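Local coordinates for protein 6-aminohexanoate-cyclic-dimer hydrolase (Arthrobacter sp., PDB 3A2Q) that hydrolyses the cyclic dimer of 6-aminohexanoate, a by-product of nylon-6 manufacture, to the linear dimer, at residues I22-L27 with R55-A60; V127-E130 with A136-N139; L303-F308 with A370-R375; I440-S443 with M447-G450; V451-A456 with D461-V466. The protein carries 1 engineered substitution. All coordinates share one frame; numbering follows the deposited sequence.

Contact 1. Residues I22-L27 with R55-A60; sequences ISRTEL and RESELA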
# COMPACT_ATOMS: atom_id res chain seq x y z
N ILE A 22 3.15 19.66 23.58
CA ILE A 22 4.45 19.30 23.03
C ILE A 22 4.90 20.31 21.98
O ILE A 22 4.08 20.97 21.34
CB ILE A 22 4.40 17.90 22.38
CG1 ILE A 22 3.94 16.87 23.40
CG2 ILE A 22 5.78 17.52 21.85
CD1 ILE A 22 3.82 15.47 22.83
N SER A 23 6.21 20.42 21.81
CA SER A 23 6.79 21.32 20.83
C SER A 23 7.07 20.55 19.54
O SER A 23 7.15 19.32 19.56
CB SER A 23 8.09 21.92 21.37
OG SER A 23 8.73 22.72 20.39
N ARG A 24 7.22 21.27 18.43
CA ARG A 24 7.50 20.63 17.15
C ARG A 24 8.85 19.93 17.19
O ARG A 24 9.05 18.89 16.55
CB ARG A 24 7.50 21.67 16.03
CG ARG A 24 6.21 22.44 15.91
CD ARG A 24 6.26 23.41 14.74
NE ARG A 24 5.00 24.12 14.58
CZ ARG A 24 4.72 24.93 13.56
NH1 ARG A 24 5.61 25.12 12.61
NH2 ARG A 24 3.54 25.53 13.51
N THR A 25 9.78 20.52 17.93
CA THR A 25 11.12 19.97 18.06
C THR A 25 11.09 18.74 18.94
O THR A 25 11.79 17.76 18.67
CB THR A 25 12.08 20.99 18.68
OG1 THR A 25 11.93 22.25 18.02
CG2 THR A 25 13.52 20.51 18.54
N GLU A 26 10.29 18.79 20.00
CA GLU A 26 10.17 17.67 20.92
C GLU A 26 9.64 16.44 20.18
O GLU A 26 10.27 15.38 20.18
CB GLU A 26 9.23 18.02 22.07
CG GLU A 26 9.87 18.87 23.15
CD GLU A 26 8.91 19.24 24.27
OE1 GLU A 26 9.38 19.64 25.35
OE2 GLU A 26 7.68 19.14 24.05
N LEU A 27 8.49 16.60 19.53
CA LEU A 27 7.88 15.51 18.78
C LEU A 27 8.85 14.97 17.73
O LEU A 27 9.07 13.76 17.64
CB LEU A 27 6.60 15.99 18.10
CG LEU A 27 5.84 14.96 17.25
CD1 LEU A 27 5.43 13.78 18.11
CD2 LEU A 27 4.62 15.62 16.63
N ARG A 55 14.19 21.17 9.05
CA ARG A 55 13.99 22.46 8.41
C ARG A 55 12.50 22.69 8.19
O ARG A 55 11.98 23.77 8.46
CB ARG A 55 14.69 22.51 7.05
CG ARG A 55 16.11 21.99 7.01
CD ARG A 55 16.56 21.91 5.55
NE ARG A 55 17.77 21.11 5.38
CZ ARG A 55 18.26 20.76 4.19
NH1 ARG A 55 17.64 21.13 3.08
NH2 ARG A 55 19.36 20.02 4.12
N GLU A 56 11.82 21.67 7.68
CA GLU A 56 10.39 21.77 7.40
C GLU A 56 9.58 21.96 8.67
O GLU A 56 8.55 22.64 8.65
CB GLU A 56 9.90 20.52 6.66
CG GLU A 56 10.71 20.16 5.43
CD GLU A 56 10.09 19.03 4.63
OE1 GLU A 56 9.42 18.16 5.23
OE2 GLU A 56 10.28 19.00 3.39
N SER A 57 10.03 21.37 9.77
CA SER A 57 9.30 21.48 11.03
C SER A 57 9.19 22.93 11.50
O SER A 57 8.15 23.34 12.02
CB SER A 57 9.99 20.65 12.11
OG SER A 57 9.28 20.76 13.34
N GLU A 58 10.25 23.69 11.32
CA GLU A 58 10.25 25.09 11.74
C GLU A 58 9.28 25.91 10.90
O GLU A 58 8.64 26.83 11.40
CB GLU A 58 11.66 25.68 11.61
CG GLU A 58 12.73 24.90 12.37
CD GLU A 58 14.12 25.51 12.23
OE1 GLU A 58 14.58 25.69 11.08
OE2 GLU A 58 14.75 25.80 13.27
N LEU A 59 9.15 25.55 9.63
CA LEU A 59 8.28 26.26 8.70
C LEU A 59 6.87 25.66 8.56
O LEU A 59 5.94 26.35 8.14
CB LEU A 59 8.94 26.31 7.32
CG LEU A 59 10.38 26.85 7.30
CD1 LEU A 59 11.01 26.60 5.94
CD2 LEU A 59 10.37 28.33 7.63
N ALA A 60 6.72 24.39 8.93
CA ALA A 60 5.44 23.70 8.83
C ALA A 60 4.24 24.47 9.34
O ALA A 60 4.32 25.17 10.35
CB ALA A 60 5.53 22.35 9.54
O HOH W 1 8.16 18.63 14.14
O HOH W 2 11.13 21.96 15.02
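Arg24 reaches across to the last turn of helix 50-59, and its direct polar bonds fall on backbone carbonyls. Its chain runs extended from CG to NE (chi2 -178°, chi3 178°), long enough to bring NH1 to Ser57 O at 3.2 Å. That bond is fairly straight and lies in the guanidinium plane. The same NH1 sits 2.6 Å from Ala60 O, but the strongly bent geometry makes this second bond weak. The positive group thus meets carbonyls at the C-terminal end of a helix, where it would probably ease the negative end of the dipole.

Van der Waals contact is slight: Arg24 CB packs 3.4 Å from Ser57 OG, and Ala60 CB is 4.1 Å from Arg24 NH1.

Water carries the rest. Ser57 OG gives its proton to a water that donates in turn to Arg24 O, and it accepts from a second water, 2.8 Å away, which also touches Thr25 OG1.

Around the first helix, Val17 of helix 10-19 packs on Arg24. The helix itself starts with a capping box: Ser23 N donates to Glu26 OE2 at 3.0 Å, while Thr25 N bonds weakly back to Ser23 OG at the N-cap.

Contact 2. Residues V127-E130 with A136-N139; sequences VTTE and ATRN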
# COMPACT_ATOMS: atom_id res chain seq x y z
N VAL A 127 6.01 -9.14 -3.44
CA VAL A 127 5.05 -8.93 -2.35
C VAL A 127 5.71 -9.19 -0.99
O VAL A 127 5.07 -9.53 0.00
CB VAL A 127 3.77 -9.79 -2.50
CG1 VAL A 127 2.84 -9.14 -3.51
CG2 VAL A 127 4.12 -11.21 -2.92
N THR A 128 7.03 -9.04 -0.98
CA THR A 128 7.81 -9.13 0.25
C THR A 128 8.81 -8.01 0.03
O THR A 128 8.99 -7.56 -1.10
CB THR A 128 8.55 -10.47 0.43
OG1 THR A 128 9.12 -10.48 1.75
CG2 THR A 128 9.66 -10.64 -0.59
N THR A 129 9.47 -7.55 1.09
CA THR A 129 10.41 -6.43 0.96
C THR A 129 11.81 -6.88 1.36
O THR A 129 12.26 -6.61 2.47
CB THR A 129 9.95 -5.25 1.85
OG1 THR A 129 8.60 -4.90 1.50
CG2 THR A 129 10.83 -4.03 1.64
N GLU A 130 12.47 -7.57 0.44
CA GLU A 130 13.82 -8.09 0.66
C GLU A 130 14.69 -7.84 -0.58
O GLU A 130 15.18 -8.77 -1.21
CB GLU A 130 13.73 -9.59 0.95
CG GLU A 130 12.90 -9.91 2.20
CD GLU A 130 12.47 -11.36 2.27
OE1 GLU A 130 13.32 -12.25 2.08
OE2 GLU A 130 11.27 -11.61 2.54
N ALA A 136 16.71 -7.06 3.58
CA ALA A 136 15.32 -7.30 3.96
C ALA A 136 14.79 -6.39 5.06
O ALA A 136 15.52 -5.98 5.97
CB ALA A 136 15.15 -8.75 4.39
N THR A 137 13.51 -6.05 4.96
CA THR A 137 12.86 -5.26 5.99
C THR A 137 12.19 -6.36 6.81
O THR A 137 11.56 -7.25 6.25
CB THR A 137 11.78 -4.31 5.44
OG1 THR A 137 12.40 -3.28 4.66
CG2 THR A 137 11.00 -3.67 6.59
N ARG A 138 12.33 -6.29 8.13
CA ARG A 138 11.78 -7.31 9.00
C ARG A 138 10.54 -6.86 9.76
O ARG A 138 10.37 -5.68 10.04
CB ARG A 138 12.86 -7.79 9.97
CG ARG A 138 14.06 -8.40 9.26
CD ARG A 138 15.21 -8.74 10.21
NE ARG A 138 16.28 -9.47 9.54
CZ ARG A 138 16.26 -10.77 9.27
NH1 ARG A 138 15.22 -11.51 9.61
NH2 ARG A 138 17.28 -11.34 8.64
N ASN A 139 9.69 -7.83 10.10
CA ASN A 139 8.44 -7.55 10.79
C ASN A 139 8.59 -7.25 12.27
O ASN A 139 9.15 -8.05 13.03
CB ASN A 139 7.49 -8.74 10.61
CG ASN A 139 6.04 -8.36 10.79
OD1 ASN A 139 5.67 -7.77 11.79
ND2 ASN A 139 5.21 -8.70 9.80
O HOH W 3 10.13 -8.44 4.14
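The carboxylate of Glu130 is the flat group on one side of this contact, carried beyond the methylene that packs on Ala136. Thr128 OG1 donates to Glu130 OE2 at 2.6 Å, reaching it on the anti side and 29° out of the carboxylate plane, while OE1 is held by the backbone N of Gly397. With both oxygens engaged, the group is fixed in rotation, and only its aliphatic stem faces the partner segment: Glu130 CG lies 3.3 Å from Ala136 CB, a tight fit.

The second flat group is the peptide carbonyl of Thr129. Thr137 N donates to Thr129 O at 2.8 Å, and Ala136 CA adds a CA-H...O contact to the same oxygen at 3.5 Å.

The two threonines stand side by side and point the same way. In Thr129, CG2 is anti to the backbone N and rests 3.5 Å from Thr137 OG1; the hydroxyls turn to other partners, Thr129 OG1 to Gly148 O and Thr137 OG1 to Asn43 O and Asn119 ND2. A water bridges Thr129 N and Thr137 O.

Two loop limbs are thereby tied together in the amidase fold, with the side chain of Thr129 about 6 Å from that of Ser150 and about 7 Å from that of Lys72, both probable members of the charge relay system.

Contact 3. Residues L303-F308 with A370-R375; sequences LGDRSF and AGKVER
Asp305 and Lys372 meet at about a right angle, the short acidic side chain standing across the long basic one that comes over from helix 356-378. Each leaves its backbone heading for the other segment. Asp305 has CG anti to the backbone N (chi1 172°), which carries the carboxylate out from the loop. Lys372 runs out from the helix and is bent at chi3 (-56°), a kink that turns its end toward the acid. The result is a salt bridge between Lys372 NZ and Asp305 OD2 at 3.3 Å; its hydrogen bond is weak, and Lys372 NZ is 5.3 Å from Asp305 OD1, so the pairing is made through OD2.

The other oxygen is occupied at home. Asp305 OD1 accepts from Ser307 N at 3.1 Å, the defining bond of an Asx turn, here in the loop that leads into helix 308-331. That donor comes from well above the carboxylate plane, whereas the hydroxyl Ser307 OG uses the syn lone pair of OD1 at 2.5 Å. Three polar hydrogens are therefore shared over the two oxygens, two on one and one on the other, and the carboxylate cannot easily swing about its CB-CG bond without giving some of them up. The adjacent lysine would probably favour the charged form of the acid.

Beside the ion pair, the aliphatic side of the junction is looser: Leu303 CD2 stands 4.7 Å from Val373 CG2. Leu303 leans instead on Pro427 and Phe428 of helix 427-431, and Tyr369 of helix 356-378 touches both Leu303 and Asp305.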
# COMPACT_ATOMS: atom_id res chain seq x y z
N LEU A 303 -14.80 -12.96 -9.14
CA LEU A 303 -13.68 -13.31 -8.28
C LEU A 303 -13.30 -14.78 -8.41
O LEU A 303 -12.22 -15.19 -7.97
CB LEU A 303 -13.99 -12.97 -6.81
CG LEU A 303 -14.14 -11.47 -6.50
CD1 LEU A 303 -14.24 -11.25 -5.00
CD2 LEU A 303 -12.94 -10.71 -7.05
N GLY A 304 -14.17 -15.58 -9.04
CA GLY A 304 -13.87 -16.99 -9.22
C GLY A 304 -12.96 -17.21 -10.42
O GLY A 304 -12.58 -18.34 -10.72
N ASP A 305 -12.61 -16.12 -11.09
CA ASP A 305 -11.77 -16.18 -12.27
C ASP A 305 -10.54 -15.29 -12.11
O ASP A 305 -10.65 -14.14 -11.68
CB ASP A 305 -12.60 -15.76 -13.49
CG ASP A 305 -11.77 -15.61 -14.76
OD1 ASP A 305 -10.97 -16.51 -15.08
OD2 ASP A 305 -11.94 -14.58 -15.45
N ARG A 306 -9.37 -15.83 -12.42
CA ARG A 306 -8.15 -15.03 -12.32
C ARG A 306 -7.40 -15.11 -13.64
O ARG A 306 -6.19 -14.91 -13.70
CB ARG A 306 -7.26 -15.51 -11.17
CG ARG A 306 -6.43 -14.37 -10.56
CD ARG A 306 -5.43 -14.85 -9.54
NE ARG A 306 -6.06 -15.54 -8.42
CZ ARG A 306 -5.91 -16.83 -8.16
NH1 ARG A 306 -5.15 -17.59 -8.94
NH2 ARG A 306 -6.53 -17.38 -7.12
N SER A 307 -8.14 -15.39 -14.72
CA SER A 307 -7.56 -15.49 -16.05
C SER A 307 -6.85 -14.19 -16.43
O SER A 307 -5.83 -14.20 -17.13
CB SER A 307 -8.65 -15.77 -17.09
OG SER A 307 -9.24 -17.03 -16.86
N PHE A 308 -7.39 -13.08 -15.96
CA PHE A 308 -6.85 -11.76 -16.25
C PHE A 308 -5.40 -11.58 -15.80
O PHE A 308 -4.66 -10.77 -16.38
CB PHE A 308 -7.70 -10.69 -15.56
CG PHE A 308 -7.54 -10.66 -14.06
CD1 PHE A 308 -6.50 -9.95 -13.47
CD2 PHE A 308 -8.41 -11.37 -13.24
CE1 PHE A 308 -6.33 -9.94 -12.09
CE2 PHE A 308 -8.25 -11.36 -11.85
CZ PHE A 308 -7.21 -10.65 -11.27
N ALA A 370 -12.70 -5.70 -15.06
CA ALA A 370 -13.16 -4.65 -14.14
C ALA A 370 -14.68 -4.57 -14.21
O ALA A 370 -15.35 -4.48 -13.19
CB ALA A 370 -12.54 -3.31 -14.53
N GLY A 371 -15.21 -4.59 -15.42
CA GLY A 371 -16.65 -4.52 -15.58
C GLY A 371 -17.37 -5.67 -14.90
O GLY A 371 -18.38 -5.46 -14.22
N LYS A 372 -16.86 -6.89 -15.08
CA LYS A 372 -17.50 -8.05 -14.47
C LYS A 372 -17.53 -7.90 -12.96
O LYS A 372 -18.54 -8.20 -12.32
CB LYS A 372 -16.76 -9.34 -14.85
CG LYS A 372 -16.77 -9.67 -16.34
CD LYS A 372 -16.36 -11.12 -16.60
CE LYS A 372 -14.99 -11.44 -16.00
NZ LYS A 372 -14.68 -12.90 -16.09
N VAL A 373 -16.43 -7.41 -12.39
CA VAL A 373 -16.35 -7.22 -10.95
C VAL A 373 -17.34 -6.16 -10.46
O VAL A 373 -18.13 -6.41 -9.55
CB VAL A 373 -14.94 -6.79 -10.51
CG1 VAL A 373 -14.96 -6.43 -9.04
CG2 VAL A 373 -13.94 -7.92 -10.76
N GLU A 374 -17.29 -4.98 -11.07
CA GLU A 374 -18.16 -3.88 -10.66
C GLU A 374 -19.66 -4.14 -10.78
O GLU A 374 -20.45 -3.54 -10.05
CB GLU A 374 -17.82 -2.61 -11.45
CG GLU A 374 -16.44 -2.05 -11.17
CD GLU A 374 -16.31 -0.62 -11.64
OE1 GLU A 374 -16.78 0.29 -10.93
OE2 GLU A 374 -15.74 -0.40 -12.74
N ARG A 375 -20.05 -5.03 -11.68
CA ARG A 375 -21.46 -5.34 -11.86
C ARG A 375 -22.12 -5.89 -10.60
O ARG A 375 -23.35 -5.84 -10.48
CB ARG A 375 -21.64 -6.33 -13.02
CG ARG A 375 -21.80 -5.65 -14.37
CD ARG A 375 -22.22 -6.65 -15.44
NE ARG A 375 -21.10 -7.14 -16.24
CZ ARG A 375 -20.45 -6.41 -17.14
NH1 ARG A 375 -20.81 -5.15 -17.37
NH2 ARG A 375 -19.44 -6.94 -17.82

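Contact 4. Residues I440-S443 with M447-G450; sequences IGMS and MPIG
Gly441 and Ile449 face each other as an antiparallel hydrogen-bonded pair, with both bonds 2.9 Å long: Gly441 N to Ile449 O, and Ile449 N to Gly441 O. They are not equivalent: in the second, unlike the first, the N-H comes from above the plane of the acceptor carbonyl, that of Gly441, 64° out of it.

Beyond this pair, Met442 and Pro448 form a non-hydrogen-bonded pair. Bends at chi2 and chi3 fold the Met442 chain back so that SD lies over the proline, 3.6 Å from Pro448 CA and 4.0 Å from Pro448 CG. On the other face, Ile449 sends CD1 along the partner strand to within 3.7 Å of Ser443 N.

Ser443 closes the turn twice. Its N donates to Met447 O at 2.7 Å, and its OG, placed between the backbone N and carbonyl carbon (chi1 71°), accepts from Met447 N at 2.8 Å. That hydroxyl is also bonded to Asp445 OD1 within the connecting loop, which positions it.

In the sheet, this is the loop end of the hairpin of strands 435-442 and 448-455. Glu276 and Ala280 of helix 275-290 cover Ile449, Trp141 meets Pro448, and strand 383-387 runs along the far edge of strand 448-455.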
# COMPACT_ATOMS: atom_id res chain seq x y z
N ILE A 440 -7.78 -6.06 12.13
CA ILE A 440 -8.74 -6.67 13.04
C ILE A 440 -8.37 -8.04 13.61
O ILE A 440 -8.80 -8.39 14.71
CB ILE A 440 -10.12 -6.78 12.34
CG1 ILE A 440 -10.67 -5.38 12.07
CG2 ILE A 440 -11.09 -7.60 13.19
CD1 ILE A 440 -11.95 -5.39 11.23
N GLY A 441 -7.57 -8.80 12.88
CA GLY A 441 -7.22 -10.13 13.37
C GLY A 441 -5.77 -10.37 13.74
O GLY A 441 -4.89 -9.56 13.47
N MET A 442 -5.55 -11.52 14.39
CA MET A 442 -4.23 -11.97 14.81
C MET A 442 -4.20 -13.48 14.65
O MET A 442 -5.18 -14.16 14.94
CB MET A 442 -3.96 -11.61 16.28
CG MET A 442 -3.76 -10.13 16.55
SD MET A 442 -2.24 -9.49 15.83
CE MET A 442 -1.02 -10.15 16.98
N SER A 443 -3.07 -14.01 14.17
CA SER A 443 -2.91 -15.45 13.99
C SER A 443 -2.68 -16.08 15.35
O SER A 443 -2.39 -15.38 16.32
CB SER A 443 -1.70 -15.73 13.11
OG SER A 443 -0.52 -15.44 13.84
N MET A 447 0.80 -13.19 14.77
CA MET A 447 1.04 -12.36 13.59
C MET A 447 -0.26 -11.68 13.15
O MET A 447 -1.32 -12.30 13.11
CB MET A 447 1.59 -13.21 12.44
CG MET A 447 2.93 -13.87 12.72
SD MET A 447 4.18 -12.68 13.22
CE MET A 447 4.50 -11.84 11.67
N PRO A 448 -0.20 -10.38 12.81
CA PRO A 448 -1.40 -9.65 12.37
C PRO A 448 -2.07 -10.24 11.13
O PRO A 448 -1.40 -10.73 10.22
CB PRO A 448 -0.88 -8.24 12.13
CG PRO A 448 0.30 -8.13 13.07
CD PRO A 448 0.96 -9.48 12.92
N ILE A 449 -3.40 -10.19 11.12
CA ILE A 449 -4.22 -10.67 10.00
C ILE A 449 -5.18 -9.53 9.66
O ILE A 449 -5.98 -9.12 10.49
CB ILE A 449 -5.05 -11.93 10.38
CG1 ILE A 449 -4.12 -13.13 10.61
CG2 ILE A 449 -6.07 -12.25 9.29
CD1 ILE A 449 -4.85 -14.42 10.97
N GLY A 450 -5.09 -9.03 8.43
CA GLY A 450 -5.98 -7.95 8.05
C GLY A 450 -7.30 -8.40 7.47
O GLY A 450 -7.42 -9.50 6.91

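Contact 5. Residues V451-A456 with D461-V466; sequences VQIVAA and DLLLQV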
# COMPACT_ATOMS: atom_id res chain seq x y z
N VAL A 451 -8.32 -7.56 7.62
CA VAL A 451 -9.64 -7.82 7.06
C VAL A 451 -9.85 -6.72 6.02
O VAL A 451 -9.64 -5.54 6.30
CB VAL A 451 -10.74 -7.77 8.14
CG1 VAL A 451 -12.11 -7.93 7.50
CG2 VAL A 451 -10.52 -8.90 9.15
N GLN A 452 -10.24 -7.12 4.82
CA GLN A 452 -10.42 -6.19 3.71
C GLN A 452 -11.88 -5.84 3.45
O GLN A 452 -12.76 -6.70 3.51
CB GLN A 452 -9.79 -6.76 2.43
CG GLN A 452 -9.66 -5.75 1.29
CD GLN A 452 -8.99 -6.31 0.03
OE1 GLN A 452 -8.56 -5.54 -0.83
NE2 GLN A 452 -8.92 -7.63 -0.08
N ILE A 453 -12.12 -4.57 3.16
CA ILE A 453 -13.47 -4.09 2.85
C ILE A 453 -13.35 -3.37 1.51
O ILE A 453 -12.45 -2.55 1.32
CB ILE A 453 -13.98 -3.09 3.91
CG1 ILE A 453 -13.66 -3.58 5.32
CG2 ILE A 453 -15.48 -2.89 3.74
CD1 ILE A 453 -14.25 -4.91 5.65
N VAL A 454 -14.27 -3.67 0.59
CA VAL A 454 -14.26 -3.05 -0.73
C VAL A 454 -15.62 -2.40 -1.02
O VAL A 454 -16.65 -3.04 -0.89
CB VAL A 454 -14.03 -4.11 -1.84
CG1 VAL A 454 -13.85 -3.42 -3.19
CG2 VAL A 454 -12.81 -4.98 -1.49
N ALA A 455 -15.59 -1.13 -1.42
CA ALA A 455 -16.82 -0.39 -1.73
C ALA A 455 -16.88 -0.11 -3.23
O ALA A 455 -15.93 -0.37 -3.97
CB ALA A 455 -16.86 0.91 -0.94
N ALA A 456 -18.01 0.44 -3.68
CA ALA A 456 -18.17 0.75 -5.10
C ALA A 456 -17.19 1.84 -5.52
O ALA A 456 -16.71 2.62 -4.70
CB ALA A 456 -19.61 1.19 -5.38
N ASP A 461 -16.27 7.36 0.99
CA ASP A 461 -17.09 7.89 2.07
C ASP A 461 -17.78 6.75 2.84
O ASP A 461 -17.71 6.71 4.07
CB ASP A 461 -18.12 8.90 1.53
CG ASP A 461 -19.06 8.29 0.51
OD1 ASP A 461 -18.57 7.66 -0.46
OD2 ASP A 461 -20.29 8.46 0.65
N LEU A 462 -18.42 5.84 2.12
CA LEU A 462 -19.10 4.71 2.75
C LEU A 462 -18.06 3.78 3.38
O LEU A 462 -18.24 3.28 4.49
CB LEU A 462 -19.90 3.91 1.73
CG LEU A 462 -21.15 4.54 1.12
CD1 LEU A 462 -21.79 3.55 0.15
CD2 LEU A 462 -22.13 4.92 2.22
N LEU A 463 -16.98 3.56 2.65
CA LEU A 463 -15.92 2.68 3.13
C LEU A 463 -15.35 3.14 4.47
O LEU A 463 -15.23 2.34 5.39
CB LEU A 463 -14.80 2.60 2.09
CG LEU A 463 -13.67 1.61 2.39
CD1 LEU A 463 -14.21 0.19 2.45
CD2 LEU A 463 -12.61 1.73 1.31
N LEU A 464 -15.00 4.42 4.57
CA LEU A 464 -14.43 4.95 5.81
C LEU A 464 -15.47 4.96 6.92
O LEU A 464 -15.12 4.88 8.10
CB LEU A 464 -13.88 6.35 5.59
CG LEU A 464 -12.69 6.45 4.63
CD1 LEU A 464 -12.33 7.90 4.38
CD2 LEU A 464 -11.51 5.69 5.20
N GLN A 465 -16.73 5.08 6.55
CA GLN A 465 -17.80 5.09 7.54
C GLN A 465 -17.92 3.71 8.19
O GLN A 465 -17.98 3.60 9.41
CB GLN A 465 -19.12 5.49 6.87
CG GLN A 465 -19.25 6.99 6.71
CD GLN A 465 -20.29 7.38 5.68
OE1 GLN A 465 -21.14 6.57 5.31
NE2 GLN A 465 -20.22 8.62 5.22
N VAL A 466 -17.93 2.66 7.37
CA VAL A 466 -18.03 1.31 7.91
C VAL A 466 -16.73 0.90 8.59
O VAL A 466 -16.73 0.15 9.57
CB VAL A 466 -18.38 0.28 6.81
CG1 VAL A 466 -18.39 -1.13 7.39
CG2 VAL A 466 -19.75 0.60 6.24
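Leu463 is the side chain that carries helix 460-473 onto strand 448-455, where it meets Ile453 and Ala455. At its root, Leu463 CB rests 4.0 Å from Ala455 CB, a methyl-to-methylene contact where the two backbones come closest, with the CA atoms of these residues 5.8 Å apart. From there chi1 of -175° sets CG anti to the backbone N, and chi2 of 62° sends one branch toward the strand. That branch ends in CD1, which touches both the backbone and the side chain of Ile453. It lies 3.4 Å from Ile453 O, and 3.6 Å from Ile453 CG2, with CB of the same residue equally near. The methyl thus sits in the angle between the carbonyl and the beta-branch, a nonpolar tip over a polar group that makes no bond to it.

The two side chains cross obliquely. Ile453 presents CG2, the methyl anti to its own backbone N, while CG1 turns to the other side. No hydrogen bond spans the contact, so it rests on apolar packing; Leu462 and Val466 also head toward the strand, but their side chains stop 5.0 Å short of it.

The helix runs roughly opposite to the strand, 149° between their directions, with the segment axes 8.1 Å apart. Strand 448-455 is flanked by strands 435-442 and 383-387, and Leu463 and Val466 also touch Ile436 and Leu383 in those strands, while Leu464 turns from the sheet to pack on helix 219-229.

In the fold
Contacts 2 and 5 are buried, contacts 1 and 4 partly so, and contact 3 lies at the surface. Chemistry follows place: contact 5 is purely nonpolar packing of a helix on the sheet, contact 2 ties two parts of one loop together near the probable charge relay residues through polar bonds, and contact 3 rests on an ion pair. Contact 1 relies on an arginine and waters, contact 4 mainly on backbone hydrogen bonds between hairpin strands. Contacts 4 and 5 share strand 448-455 and touch where Ile440 CB meets Val451 CG2 at 3.8 Å. Contacts 2 and 4 touch through Asn139 ND2 and Met447 CE, 3.7 Å apart. Contacts 1 and 3 lie on opposite sides of the chain's centre.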